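Local structure of aphrodisin (Mesocricetus auratus, 1E5P) at residues A[8-13]-A[34-39]; A[12-17]-A[109-114]; A[30-35]-A[144-149]. The protein acts as an aphrodisiac pheromone that elicits copulatory behaviour in male hamsters, and is a secreted lipocalin of the odorant-binding type. One frame throughout, in Å; residues are numbered along the deposited sequence.

Interaction 1 of 3, residues A[8-13]-A[34-39]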
ATOM      1  N   GLY A   8     -14.185  -0.184   1.116  1.00 28.47           N
ATOM      2  CA  GLY A   8     -14.529  -1.349   0.341  1.00 25.08           C
ATOM      3  C   GLY A   8     -13.457  -2.433   0.261  1.00 23.29           C
ATOM      4  O   GLY A   8     -12.441  -2.369   0.939  1.00 21.45           O
ATOM      5  N   LYS A   9     -13.736  -3.458  -0.529  1.00 23.13           N
ATOM      6  CA  LYS A   9     -12.812  -4.579  -0.735  1.00 22.88           C
ATOM      7  C   LYS A   9     -11.725  -4.137  -1.717  1.00 21.21           C
ATOM      8  O   LYS A   9     -11.963  -3.448  -2.710  1.00 21.29           O
ATOM      9  CB  LYS A   9     -13.571  -5.759  -1.322  1.00 27.23           C
ATOM     10  CG  LYS A   9     -12.715  -6.878  -1.886  1.00 33.13           C
ATOM     11  CD  LYS A   9     -13.620  -7.935  -2.518  0.70 36.81           C
ATOM     12  CE  LYS A   9     -13.229  -9.329  -2.062  1.00 39.82           C
ATOM     13  NZ  LYS A   9     -14.173 -10.349  -2.617  0.50 40.24           N
ATOM     14  N   TRP A  10     -10.469  -4.451  -1.377  1.00 19.25           N
ATOM     15  CA  TRP A  10      -9.343  -4.078  -2.225  1.00 18.81           C
ATOM     16  C   TRP A  10      -8.242  -5.156  -2.107  1.00 19.25           C
ATOM     17  O   TRP A  10      -8.167  -5.821  -1.074  1.00 19.24           O
ATOM     18  CB  TRP A  10      -8.677  -2.776  -1.760  1.00 20.03           C
ATOM     19  CG  TRP A  10      -9.545  -1.568  -1.848  1.00 21.75           C
ATOM     20  CD1 TRP A  10     -10.277  -1.012  -0.830  1.00 23.54           C
ATOM     21  CD2 TRP A  10      -9.815  -0.786  -3.021  1.00 21.41           C
ATOM     22  NE1 TRP A  10     -10.982   0.074  -1.314  1.00 23.79           N
ATOM     23  CE2 TRP A  10     -10.713   0.230  -2.644  1.00 22.76           C
ATOM     24  CE3 TRP A  10      -9.364  -0.857  -4.337  1.00 21.03           C
ATOM     25  CZ2 TRP A  10     -11.171   1.182  -3.559  1.00 23.58           C
ATOM     26  CZ3 TRP A  10      -9.829   0.087  -5.242  1.00 21.92           C
ATOM     27  CH2 TRP A  10     -10.717   1.085  -4.834  1.00 23.60           C
ATOM     28  N   TYR A  11      -7.475  -5.268  -3.177  1.00 19.76           N
ATOM     29  CA  TYR A  11      -6.322  -6.155  -3.231  1.00 19.70           C
ATOM     30  C   TYR A  11      -5.081  -5.334  -3.594  1.00 20.03           C
ATOM     31  O   TYR A  11      -5.194  -4.289  -4.206  1.00 19.82           O
ATOM     32  CB  TYR A  11      -6.502  -7.223  -4.331  1.00 22.18           C
ATOM     33  CG  TYR A  11      -7.686  -8.132  -4.092  1.00 26.20           C
ATOM     34  CD1 TYR A  11      -7.594  -9.176  -3.188  1.00 29.28           C
ATOM     35  CD2 TYR A  11      -8.884  -7.927  -4.762  1.00 27.58           C
ATOM     36  CE1 TYR A  11      -8.669 -10.016  -2.949  1.00 31.42           C
ATOM     37  CE2 TYR A  11      -9.970  -8.757  -4.538  1.00 29.87           C
ATOM     38  CZ  TYR A  11      -9.852  -9.795  -3.639  1.00 31.86           C
ATOM     39  OH  TYR A  11     -10.913 -10.634  -3.400  0.50 32.51           O
ATOM     40  N   THR A  12      -3.897  -5.793  -3.177  1.00 19.24           N
ATOM     41  CA  THR A  12      -2.673  -5.112  -3.615  1.00 18.59           C
ATOM     42  C   THR A  12      -2.338  -5.604  -5.031  1.00 19.01           C
ATOM     43  O   THR A  12      -2.221  -6.822  -5.251  1.00 19.24           O
ATOM     44  CB  THR A  12      -1.478  -5.436  -2.711  1.00 17.33           C
ATOM     45  OG1 THR A  12      -1.799  -5.106  -1.368  1.00 18.62           O
ATOM     46  CG2 THR A  12      -0.258  -4.591  -3.116  1.00 17.01           C
ATOM     47  N   ILE A  13      -2.247  -4.650  -5.961  1.00 18.73           N
ATOM     48  CA  ILE A  13      -1.912  -5.056  -7.336  1.00 19.91           C
ATOM     49  C   ILE A  13      -0.402  -4.912  -7.539  1.00 19.97           C
ATOM     50  O   ILE A  13       0.270  -5.834  -8.019  1.00 21.65           O
ATOM     51  CB  ILE A  13      -2.673  -4.223  -8.363  1.00 21.03           C
ATOM     52  CG1 ILE A  13      -4.182  -4.140  -8.054  1.00 19.24           C
ATOM     53  CG2 ILE A  13      -2.432  -4.789  -9.766  1.00 22.13           C
ATOM     54  CD1 ILE A  13      -4.842  -5.477  -7.896  1.00 19.45           C
ATOM     55  N   ARG A  34      -6.933  -6.537   1.851  1.00 16.82           N
ATOM     56  CA  ARG A  34      -8.211  -7.229   1.783  1.00 17.05           C
ATOM     57  C   ARG A  34      -9.365  -6.220   1.899  1.00 18.39           C
ATOM     58  O   ARG A  34     -10.365  -6.411   1.189  1.00 19.68           O
ATOM     59  CB  ARG A  34      -8.381  -8.292   2.876  1.00 18.09           C
ATOM     60  CG  ARG A  34      -7.448  -9.510   2.673  1.00 19.44           C
ATOM     61  CD  ARG A  34      -7.936 -10.345   1.507  1.00 20.84           C
ATOM     62  NE  ARG A  34      -7.186 -11.586   1.225  1.00 20.10           N
ATOM     63  CZ  ARG A  34      -6.136 -11.588   0.401  1.00 20.38           C
ATOM     64  NH1 ARG A  34      -5.716 -10.476  -0.185  1.00 20.28           N
ATOM     65  NH2 ARG A  34      -5.514 -12.738   0.129  1.00 21.85           N
ATOM     66  N   HIS A  35      -9.231  -5.167   2.704  1.00 16.83           N
ATOM     67  CA  HIS A  35     -10.417  -4.284   2.856  1.00 18.19           C
ATOM     68  C   HIS A  35     -10.004  -2.996   3.528  1.00 17.94           C
ATOM     69  O   HIS A  35      -8.988  -2.970   4.229  1.00 17.96           O
ATOM     70  CB  HIS A  35     -11.397  -5.007   3.821  1.00 21.32           C
ATOM     71  CG  HIS A  35     -12.833  -4.609   3.595  1.00 25.02           C
ATOM     72  ND1 HIS A  35     -13.628  -5.274   2.685  1.00 28.47           N
ATOM     73  CD2 HIS A  35     -13.594  -3.636   4.118  1.00 27.45           C
ATOM     74  CE1 HIS A  35     -14.837  -4.732   2.666  1.00 29.33           C
ATOM     75  NE2 HIS A  35     -14.845  -3.723   3.522  1.00 29.51           N
ATOM     76  N   ILE A  36     -10.766  -1.922   3.280  1.00 18.10           N
ATOM     77  CA  ILE A  36     -10.549  -0.659   3.956  1.00 18.04           C
ATOM     78  C   ILE A  36     -11.943  -0.236   4.488  1.00 18.55           C
ATOM     79  O   ILE A  36     -12.892  -0.331   3.723  1.00 20.35           O
ATOM     80  CB  ILE A  36     -10.036   0.438   3.012  1.00 18.70           C
ATOM     81  CG1 ILE A  36      -8.624   0.070   2.516  1.00 19.23           C
ATOM     82  CG2 ILE A  36     -10.015   1.791   3.718  1.00 19.52           C
ATOM     83  CD1 ILE A  36      -8.075   1.056   1.495  1.00 22.36           C
ATOM     84  N   ASP A  37     -11.986   0.095   5.762  1.00 18.98           N
ATOM     85  CA  ASP A  37     -13.265   0.584   6.350  1.00 20.12           C
ATOM     86  C   ASP A  37     -12.983   2.001   6.824  1.00 21.04           C
ATOM     87  O   ASP A  37     -11.971   2.220   7.496  1.00 22.11           O
ATOM     88  CB  ASP A  37     -13.721  -0.325   7.489  1.00 25.12           C
ATOM     89  CG  ASP A  37     -14.130  -1.681   6.936  1.00 28.55           C
ATOM     90  OD1 ASP A  37     -15.240  -1.787   6.380  1.00 30.38           O
ATOM     91  OD2 ASP A  37     -13.323  -2.617   7.030  1.00 33.55           O
ATOM     92  N   CYS A  38     -13.870   2.935   6.491  1.00 21.43           N
ATOM     93  CA  CYS A  38     -13.695   4.327   6.879  1.00 22.16           C
ATOM     94  C   CYS A  38     -14.641   4.713   8.019  1.00 23.43           C
ATOM     95  O   CYS A  38     -15.774   4.223   8.027  1.00 24.13           O
ATOM     96  CB  CYS A  38     -14.104   5.248   5.693  1.00 24.37           C
ATOM     97  SG  CYS A  38     -12.814   5.293   4.419  0.70 24.97           S
ATOM     98  N   TYR A  39     -14.119   5.457   8.978  1.00 23.06           N
ATOM     99  CA  TYR A  39     -14.917   5.965  10.085  1.00 24.02           C
ATOM    100  C   TYR A  39     -14.756   7.467  10.208  1.00 24.68           C
ATOM    101  O   TYR A  39     -13.693   8.021   9.937  1.00 24.24           O
ATOM    102  CB  TYR A  39     -14.469   5.284  11.405  1.00 24.47           C
ATOM    103  CG  TYR A  39     -14.685   3.786  11.304  1.00 24.69           C
ATOM    104  CD1 TYR A  39     -15.912   3.220  11.599  1.00 25.31           C
ATOM    105  CD2 TYR A  39     -13.659   2.952  10.860  1.00 24.51           C
ATOM    106  CE1 TYR A  39     -16.125   1.864  11.477  1.00 24.75           C
ATOM    107  CE2 TYR A  39     -13.873   1.596  10.712  1.00 24.07           C
ATOM    108  CZ  TYR A  39     -15.092   1.058  11.025  1.00 24.10           C
ATOM    109  OH  TYR A  39     -15.311  -0.295  10.891  1.00 24.58           O
TER
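Three backbone hydrogen bonds join the antiparallel segments 8-13 and 34-39. Gly8 and Ile36 form a hydrogen-bonded pair, Gly8 N to Ile36 O and Ile36 N to Gly8 O each spanning 2.9 Å in the plane of the accepting carbonyl. The third, Trp10 N to Arg34 O at 3.2 Å, arrives from well above the Arg34 carbonyl plane. It falls beside a classic bulge in which Arg34 and His35 both face Thr48 of strand 44-53.

His35, CG anti to the backbone N (chi1 -153°), lays one imidazole face on the Gly8-Lys9 peptide, with Gly8 O 3.4 Å above the ring plane and over its centre. Gly8 CA adds a CH-pi contact 4.3 Å from the His35 ring centroid. Tyr11 turns its CD1 edge to a face of the Arg34 guanidinium, 3.8 Å from NH1, the planes 62° apart; the charge itself is paired with Asp147.

The apolar contact is between Trp10 and Ile36, CD1 to CD1 at 3.8 Å, the two side chains crossing obliquely. The indole NE1 bonds to Leu6 O, and Lys114 makes a cation-pi contact with the ring.

Gly8 has a phi of 136°, at which a CB would jam against the preceding carbonyl. Gly8-Lys9-Trp10 is the Gly-X-Trp signature of lipocalins, at the start of the first barrel strand.

Interaction 2 of 3, residues A[12-17]-A[109-114]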
ATOM      1  N   THR A  12      -3.897  -5.793  -3.177  1.00 19.24           N
ATOM      2  CA  THR A  12      -2.673  -5.112  -3.615  1.00 18.59           C
ATOM      3  C   THR A  12      -2.338  -5.604  -5.031  1.00 19.01           C
ATOM      4  O   THR A  12      -2.221  -6.822  -5.251  1.00 19.24           O
ATOM      5  CB  THR A  12      -1.478  -5.436  -2.711  1.00 17.33           C
ATOM      6  OG1 THR A  12      -1.799  -5.106  -1.368  1.00 18.62           O
ATOM      7  CG2 THR A  12      -0.258  -4.591  -3.116  1.00 17.01           C
ATOM      8  N   ILE A  13      -2.247  -4.650  -5.961  1.00 18.73           N
ATOM      9  CA  ILE A  13      -1.912  -5.056  -7.336  1.00 19.91           C
ATOM     10  C   ILE A  13      -0.402  -4.912  -7.539  1.00 19.97           C
ATOM     11  O   ILE A  13       0.270  -5.834  -8.019  1.00 21.65           O
ATOM     12  CB  ILE A  13      -2.673  -4.223  -8.363  1.00 21.03           C
ATOM     13  CG1 ILE A  13      -4.182  -4.140  -8.054  1.00 19.24           C
ATOM     14  CG2 ILE A  13      -2.432  -4.789  -9.766  1.00 22.13           C
ATOM     15  CD1 ILE A  13      -4.842  -5.477  -7.896  1.00 19.45           C
ATOM     16  N   VAL A  14       0.136  -3.746  -7.210  1.00 19.80           N
ATOM     17  CA  VAL A  14       1.581  -3.504  -7.390  1.00 20.22           C
ATOM     18  C   VAL A  14       2.101  -2.706  -6.201  1.00 19.74           C
ATOM     19  O   VAL A  14       1.344  -1.954  -5.576  1.00 20.52           O
ATOM     20  CB  VAL A  14       1.920  -2.730  -8.682  1.00 22.88           C
ATOM     21  CG1 VAL A  14       1.445  -3.367  -9.961  0.50 21.41           C
ATOM     22  CG2 VAL A  14       1.481  -1.283  -8.556  0.50 22.77           C
ATOM     23  N   ILE A  15       3.381  -2.886  -5.860  1.00 19.51           N
ATOM     24  CA  ILE A  15       4.038  -2.089  -4.864  1.00 19.70           C
ATOM     25  C   ILE A  15       5.417  -1.685  -5.443  1.00 19.64           C
ATOM     26  O   ILE A  15       6.019  -2.586  -6.048  1.00 19.51           O
ATOM     27  CB  ILE A  15       4.308  -2.763  -3.510  1.00 20.68           C
ATOM     28  CG1 ILE A  15       3.015  -3.188  -2.814  1.00 20.16           C
ATOM     29  CG2 ILE A  15       5.041  -1.777  -2.577  1.00 21.01           C
ATOM     30  CD1 ILE A  15       3.258  -4.067  -1.598  1.00 19.06           C
ATOM     31  N   ALA A  16       5.773  -0.443  -5.323  1.00 19.03           N
ATOM     32  CA  ALA A  16       7.101   0.027  -5.764  1.00 19.99           C
ATOM     33  C   ALA A  16       7.808   0.638  -4.557  1.00 19.72           C
ATOM     34  O   ALA A  16       7.135   1.301  -3.752  1.00 20.30           O
ATOM     35  CB  ALA A  16       6.955   1.065  -6.869  1.00 20.79           C
ATOM     36  N   ALA A  17       9.106   0.438  -4.372  1.00 18.60           N
ATOM     37  CA  ALA A  17       9.780   1.024  -3.215  1.00 19.67           C
ATOM     38  C   ALA A  17      11.238   1.342  -3.565  1.00 20.69           C
ATOM     39  O   ALA A  17      11.834   0.604  -4.362  1.00 21.60           O
ATOM     40  CB  ALA A  17       9.788   0.049  -2.035  1.00 21.80           C
ATOM     41  N   ILE A 109       5.174   3.311  -3.304  1.00 18.35           N
ATOM     42  CA  ILE A 109       3.910   3.556  -4.003  1.00 18.84           C
ATOM     43  C   ILE A 109       3.174   2.216  -3.952  1.00 19.61           C
ATOM     44  O   ILE A 109       3.764   1.169  -4.224  1.00 20.92           O
ATOM     45  CB  ILE A 109       4.055   3.985  -5.473  1.00 19.94           C
ATOM     46  CG1 ILE A 109       4.696   5.370  -5.518  1.00 22.07           C
ATOM     47  CG2 ILE A 109       2.676   4.009  -6.148  1.00 21.35           C
ATOM     48  CD1 ILE A 109       5.242   5.746  -6.883  1.00 25.34           C
ATOM     49  N   VAL A 110       1.914   2.237  -3.532  1.00 19.47           N
ATOM     50  CA  VAL A 110       1.106   1.036  -3.485  1.00 18.85           C
ATOM     51  C   VAL A 110      -0.128   1.268  -4.373  1.00 20.06           C
ATOM     52  O   VAL A 110      -0.755   2.335  -4.271  1.00 21.85           O
ATOM     53  CB  VAL A 110       0.628   0.737  -2.036  1.00 20.71           C
ATOM     54  CG1 VAL A 110      -0.302  -0.450  -2.017  1.00 20.26           C
ATOM     55  CG2 VAL A 110       1.865   0.521  -1.158  1.00 21.94           C
ATOM     56  N   VAL A 111      -0.397   0.332  -5.265  1.00 18.08           N
ATOM     57  CA  VAL A 111      -1.623   0.459  -6.093  1.00 19.52           C
ATOM     58  C   VAL A 111      -2.594  -0.631  -5.636  1.00 19.49           C
ATOM     59  O   VAL A 111      -2.315  -1.813  -5.767  1.00 19.37           O
ATOM     60  CB  VAL A 111      -1.361   0.313  -7.592  1.00 19.34           C
ATOM     61  CG1 VAL A 111      -2.664   0.523  -8.386  1.00 21.64           C
ATOM     62  CG2 VAL A 111      -0.275   1.270  -8.066  1.00 20.83           C
ATOM     63  N   ALA A 112      -3.712  -0.209  -5.062  1.00 20.05           N
ATOM     64  CA  ALA A 112      -4.758  -1.137  -4.634  1.00 20.10           C
ATOM     65  C   ALA A 112      -5.786  -1.245  -5.778  1.00 20.00           C
ATOM     66  O   ALA A 112      -5.972  -0.249  -6.462  1.00 19.47           O
ATOM     67  CB  ALA A 112      -5.452  -0.566  -3.404  1.00 20.23           C
ATOM     68  N   GLY A 113      -6.406  -2.395  -5.955  1.00 19.36           N
ATOM     69  CA  GLY A 113      -7.403  -2.551  -6.991  1.00 20.93           C
ATOM     70  C   GLY A 113      -8.453  -3.585  -6.639  1.00 21.38           C
ATOM     71  O   GLY A 113      -8.389  -4.270  -5.622  1.00 20.72           O
ATOM     72  N   LYS A 114      -9.431  -3.719  -7.543  1.00 22.98           N
ATOM     73  CA  LYS A 114     -10.492  -4.700  -7.335  1.00 24.56           C
ATOM     74  C   LYS A 114     -10.101  -6.091  -7.745  1.00 26.47           C
ATOM     75  O   LYS A 114     -10.828  -7.063  -7.451  1.00 27.57           O
ATOM     76  CB  LYS A 114     -11.785  -4.192  -7.988  1.00 24.59           C
ATOM     77  CG  LYS A 114     -12.201  -2.858  -7.375  1.00 25.77           C
ATOM     78  CD  LYS A 114     -12.729  -3.032  -5.964  1.00 27.63           C
ATOM     79  CE  LYS A 114     -13.094  -1.696  -5.320  1.00 26.43           C
ATOM     80  NZ  LYS A 114     -13.793  -1.942  -4.028  1.00 25.55           N
TER
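Strands 12-17 and 109-113 run antiparallel, their axes 4.6 Å apart, with side chains sorted onto two faces. On one, Ile15 and Val110 lie side by side and point the same way. Ile15 holds CG1 anti to its carbonyl carbon (chi1 -62°), which puts CG2 anti to the backbone N, where it meets Val110 CG2 at 4.2 Å. Thr12 shares this face, its CG2 4.3 Å from Val110 CG1, while its OG1 bonds to Phe31 O.

On the other face Val14 stands alongside Val111, its CG2 in the crowded position between N and carbonyl carbon. Ala16 and Ile109 pair next, and Leu126 of helix 120-132 covers Val14, Val111 and Ile109.

Ile13 and Val14 both face Val111, a classic bulge: Val111 O accepts from Ile13 N at 2.8 Å, nearly along its C=O axis, and weakly from Val14 N. Ile13's folded chain (chi1 -49°, chi2 -54°) rests CG1 3.5 Å from Gly113 N, where any CB on Gly113 would clash.

Val111 N to Val14 O and the reciprocal Ala16-Ile109 bonds hold the register. Polar backbone groups are thus satisfied by pairing between buried aliphatic faces, one under helix 120-132, the other probably lining the barrel interior.

Interaction 3 of 3, residues A[30-35]-A[144-149]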
ATOM      1  N   ARG A  30       5.733  -6.068   2.302  1.00 15.74           N
ATOM      2  CA  ARG A  30       5.021  -6.712   1.197  1.00 17.02           C
ATOM      3  C   ARG A  30       3.659  -7.154   1.746  1.00 18.15           C
ATOM      4  O   ARG A  30       3.532  -8.165   2.405  1.00 20.78           O
ATOM      5  CB  ARG A  30       5.797  -7.894   0.611  1.00 17.67           C
ATOM      6  CG  ARG A  30       5.117  -8.427  -0.659  1.00 18.58           C
ATOM      7  CD  ARG A  30       5.927  -9.600  -1.202  1.00 18.58           C
ATOM      8  NE  ARG A  30       5.378 -10.174  -2.428  1.00 21.78           N
ATOM      9  CZ  ARG A  30       5.888  -9.894  -3.638  1.00 23.34           C
ATOM     10  NH1 ARG A  30       6.912  -9.066  -3.771  1.00 22.47           N
ATOM     11  NH2 ARG A  30       5.360 -10.475  -4.721  1.00 24.75           N
ATOM     12  N   PHE A  31       2.652  -6.329   1.494  1.00 18.41           N
ATOM     13  CA  PHE A  31       1.358  -6.669   2.110  1.00 18.98           C
ATOM     14  C   PHE A  31       0.279  -6.758   1.051  1.00 18.22           C
ATOM     15  O   PHE A  31       0.341  -6.147  -0.024  1.00 18.77           O
ATOM     16  CB  PHE A  31       1.054  -5.678   3.220  1.00 20.81           C
ATOM     17  CG  PHE A  31       0.645  -4.360   2.594  1.00 22.58           C
ATOM     18  CD1 PHE A  31       1.553  -3.458   2.087  1.00 25.27           C
ATOM     19  CD2 PHE A  31      -0.709  -4.082   2.525  1.00 25.12           C
ATOM     20  CE1 PHE A  31       1.094  -2.279   1.501  1.00 26.92           C
ATOM     21  CE2 PHE A  31      -1.166  -2.910   1.959  0.50 25.87           C
ATOM     22  CZ  PHE A  31      -0.251  -2.005   1.444  0.50 26.18           C
ATOM     23  N   TYR A  32      -0.678  -7.606   1.413  1.00 16.28           N
ATOM     24  CA  TYR A  32      -1.766  -7.957   0.524  1.00 16.38           C
ATOM     25  C   TYR A  32      -3.087  -7.424   1.100  1.00 16.10           C
ATOM     26  O   TYR A  32      -3.636  -7.995   2.042  1.00 15.76           O
ATOM     27  CB  TYR A  32      -1.811  -9.475   0.355  1.00 16.67           C
ATOM     28  CG  TYR A  32      -0.479 -10.097  -0.079  1.00 15.89           C
ATOM     29  CD1 TYR A  32       0.481 -10.508   0.818  1.00 16.95           C
ATOM     30  CD2 TYR A  32      -0.225 -10.202  -1.443  1.00 16.43           C
ATOM     31  CE1 TYR A  32       1.682 -11.059   0.362  1.00 18.39           C
ATOM     32  CE2 TYR A  32       0.958 -10.761  -1.909  1.00 18.11           C
ATOM     33  CZ  TYR A  32       1.901 -11.166  -0.995  1.00 18.96           C
ATOM     34  OH  TYR A  32       3.099 -11.712  -1.432  1.00 20.93           O
ATOM     35  N   PHE A  33      -3.548  -6.303   0.513  1.00 16.44           N
ATOM     36  CA  PHE A  33      -4.811  -5.748   1.006  1.00 16.73           C
ATOM     37  C   PHE A  33      -5.963  -6.751   0.947  1.00 16.77           C
ATOM     38  O   PHE A  33      -6.005  -7.639   0.102  1.00 16.49           O
ATOM     39  CB  PHE A  33      -5.266  -4.569   0.115  1.00 18.16           C
ATOM     40  CG  PHE A  33      -4.785  -3.203   0.425  1.00 21.71           C
ATOM     41  CD1 PHE A  33      -5.250  -2.494   1.524  1.00 23.96           C
ATOM     42  CD2 PHE A  33      -3.900  -2.564  -0.434  1.00 24.25           C
ATOM     43  CE1 PHE A  33      -4.817  -1.209   1.775  1.00 24.19           C
ATOM     44  CE2 PHE A  33      -3.460  -1.272  -0.188  1.00 24.76           C
ATOM     45  CZ  PHE A  33      -3.917  -0.610   0.924  1.00 24.67           C
ATOM     46  N   ARG A  34      -6.933  -6.537   1.851  1.00 16.82           N
ATOM     47  CA  ARG A  34      -8.211  -7.229   1.783  1.00 17.05           C
ATOM     48  C   ARG A  34      -9.365  -6.220   1.899  1.00 18.39           C
ATOM     49  O   ARG A  34     -10.365  -6.411   1.189  1.00 19.68           O
ATOM     50  CB  ARG A  34      -8.381  -8.292   2.876  1.00 18.09           C
ATOM     51  CG  ARG A  34      -7.448  -9.510   2.673  1.00 19.44           C
ATOM     52  CD  ARG A  34      -7.936 -10.345   1.507  1.00 20.84           C
ATOM     53  NE  ARG A  34      -7.186 -11.586   1.225  1.00 20.10           N
ATOM     54  CZ  ARG A  34      -6.136 -11.588   0.401  1.00 20.38           C
ATOM     55  NH1 ARG A  34      -5.716 -10.476  -0.185  1.00 20.28           N
ATOM     56  NH2 ARG A  34      -5.514 -12.738   0.129  1.00 21.85           N
ATOM     57  N   HIS A  35      -9.231  -5.167   2.704  1.00 16.83           N
ATOM     58  CA  HIS A  35     -10.417  -4.284   2.856  1.00 18.19           C
ATOM     59  C   HIS A  35     -10.004  -2.996   3.528  1.00 17.94           C
ATOM     60  O   HIS A  35      -8.988  -2.970   4.229  1.00 17.96           O
ATOM     61  CB  HIS A  35     -11.397  -5.007   3.821  1.00 21.32           C
ATOM     62  CG  HIS A  35     -12.833  -4.609   3.595  1.00 25.02           C
ATOM     63  ND1 HIS A  35     -13.628  -5.274   2.685  1.00 28.47           N
ATOM     64  CD2 HIS A  35     -13.594  -3.636   4.118  1.00 27.45           C
ATOM     65  CE1 HIS A  35     -14.837  -4.732   2.666  1.00 29.33           C
ATOM     66  NE2 HIS A  35     -14.845  -3.723   3.522  1.00 29.51           N
ATOM     67  N   LEU A 144       0.123  -8.853  -7.072  1.00 24.91           N
ATOM     68  CA  LEU A 144      -1.078  -9.673  -7.303  1.00 26.63           C
ATOM     69  C   LEU A 144      -0.742 -11.108  -7.640  1.00 26.79           C
ATOM     70  O   LEU A 144      -1.405 -12.053  -7.188  1.00 25.73           O
ATOM     71  CB  LEU A 144      -1.869  -8.995  -8.439  1.00 29.85           C
ATOM     72  CG  LEU A 144      -3.127  -9.704  -8.899  1.00 33.00           C
ATOM     73  CD1 LEU A 144      -4.178  -9.716  -7.792  1.00 34.96           C
ATOM     74  CD2 LEU A 144      -3.686  -9.002 -10.135  1.00 33.50           C
ATOM     75  N   ALA A 145       0.339 -11.326  -8.385  1.00 27.22           N
ATOM     76  CA  ALA A 145       0.799 -12.633  -8.793  1.00 28.75           C
ATOM     77  C   ALA A 145       1.163 -13.566  -7.650  1.00 28.09           C
ATOM     78  O   ALA A 145       1.197 -14.796  -7.814  1.00 30.10           O
ATOM     79  CB  ALA A 145       2.030 -12.414  -9.691  1.00 30.02           C
ATOM     80  N   THR A 146       1.470 -13.031  -6.466  1.00 25.60           N
ATOM     81  CA  THR A 146       1.834 -13.877  -5.343  1.00 23.50           C
ATOM     82  C   THR A 146       0.846 -13.730  -4.192  1.00 21.54           C
ATOM     83  O   THR A 146       1.201 -14.041  -3.063  1.00 21.43           O
ATOM     84  CB  THR A 146       3.245 -13.591  -4.805  1.00 24.41           C
ATOM     85  OG1 THR A 146       3.248 -12.272  -4.237  1.00 25.93           O
ATOM     86  CG2 THR A 146       4.312 -13.650  -5.890  1.00 25.24           C
ATOM     87  N   ASP A 147      -0.371 -13.255  -4.468  1.00 22.04           N
ATOM     88  CA  ASP A 147      -1.363 -13.106  -3.398  1.00 22.34           C
ATOM     89  C   ASP A 147      -1.992 -14.484  -3.182  1.00 22.91           C
ATOM     90  O   ASP A 147      -2.977 -14.822  -3.863  1.00 25.28           O
ATOM     91  CB  ASP A 147      -2.412 -12.070  -3.772  1.00 24.02           C
ATOM     92  CG  ASP A 147      -3.354 -11.739  -2.617  1.00 24.15           C
ATOM     93  OD1 ASP A 147      -3.308 -12.408  -1.578  1.00 25.22           O
ATOM     94  OD2 ASP A 147      -4.144 -10.790  -2.801  1.00 25.91           O
ATOM     95  N   THR A 148      -1.423 -15.245  -2.263  1.00 21.18           N
ATOM     96  CA  THR A 148      -1.876 -16.618  -2.055  1.00 22.39           C
ATOM     97  C   THR A 148      -2.639 -16.870  -0.786  1.00 22.81           C
ATOM     98  O   THR A 148      -3.086 -17.997  -0.547  1.00 23.69           O
ATOM     99  CB  THR A 148      -0.614 -17.546  -2.048  1.00 22.78           C
ATOM    100  OG1 THR A 148       0.189 -17.114  -0.936  1.00 23.20           O
ATOM    101  CG2 THR A 148       0.202 -17.426  -3.313  1.00 25.16           C
ATOM    102  N   CYS A 149      -2.810 -15.868   0.085  1.00 22.37           N
ATOM    103  CA  CYS A 149      -3.527 -16.116   1.346  1.00 21.46           C
ATOM    104  C   CYS A 149      -5.036 -16.156   1.128  1.00 22.17           C
ATOM    105  O   CYS A 149      -5.544 -15.746   0.080  1.00 21.76           O
ATOM    106  CB  CYS A 149      -3.140 -15.014   2.339  1.00 22.02           C
ATOM    107  SG  CYS A 149      -1.398 -15.044   2.847  1.00 22.44           S
TER
HETATM  108  O   HOH W   1      -4.151  -8.227  -1.758  1.00 27.19           O
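The segments share no backbone pairing: 144-149 starts with a short 3-10 segment, 144-145, and continues as loop, residues 146-149 running at 50° to residues 30-34, with Tyr32 CA and Asp147 CA nearest at 6.5 Å. This is the C-terminal tail of the lipocalin chain, strapped along the barrel by polar side chains, with Cys149 tied to Cys57 by a disulfide.

Arg30, extended from CG to NE, sends NH2 to Thr146 OG1 (2.8 Å, 173° at the hydrogen) and NE to Tyr32 OH, both partners in the guanidinium plane. Tyr32 OH closes the triangle with Thr146 OG1 at 2.9 Å. The Tyr32 ring slides past Asp147, CD2 3.7 Å from the carboxylate CG, the planes 32° apart.

Arg34, bent at chi2, meets Asp147 tip to tip in an end-on salt bridge: NH2 to OD1 at 2.8 Å and NH1 to OD2 at 3.1 Å, each oxygen using its syn lone pair. An alanine here would remove the guanidinium and is likely to loosen the tail, since Asp147 would lose this salt bridge and Pro150 O and Cys149 O their bonds from NE and, weakly, NH2. NH1 also bonds Phe33 O, and a water bridges Phe33 O and Asp147 OD2, its O 2.8 Å from Asp147 OD2.

Overall arrangement
Strand 8-17 lies between two neighbours in the curled lipocalin sheet: interaction 1 joins it to strand 32-39, interaction 2 to strand 105-113, with centres about 12 Å apart. Lys114 ties them together, its NZ 2.7 Å from Lys9 O, and Tyr11 N reaches Gly113 O at 2.8 Å. Interaction 3, centred about 11 Å from interaction 1, shares Arg34 with it, so one side chain spans first strand and C-terminal tail. Thr12 couples all three, its OG1 lying 2.7 Å from Phe31 O and 2.8 Å from Phe33 N. Phe33 CE2 also packs on Val110 CG1 at 3.7 Å, in what is probably the interior of the small-molecule-binding calyx.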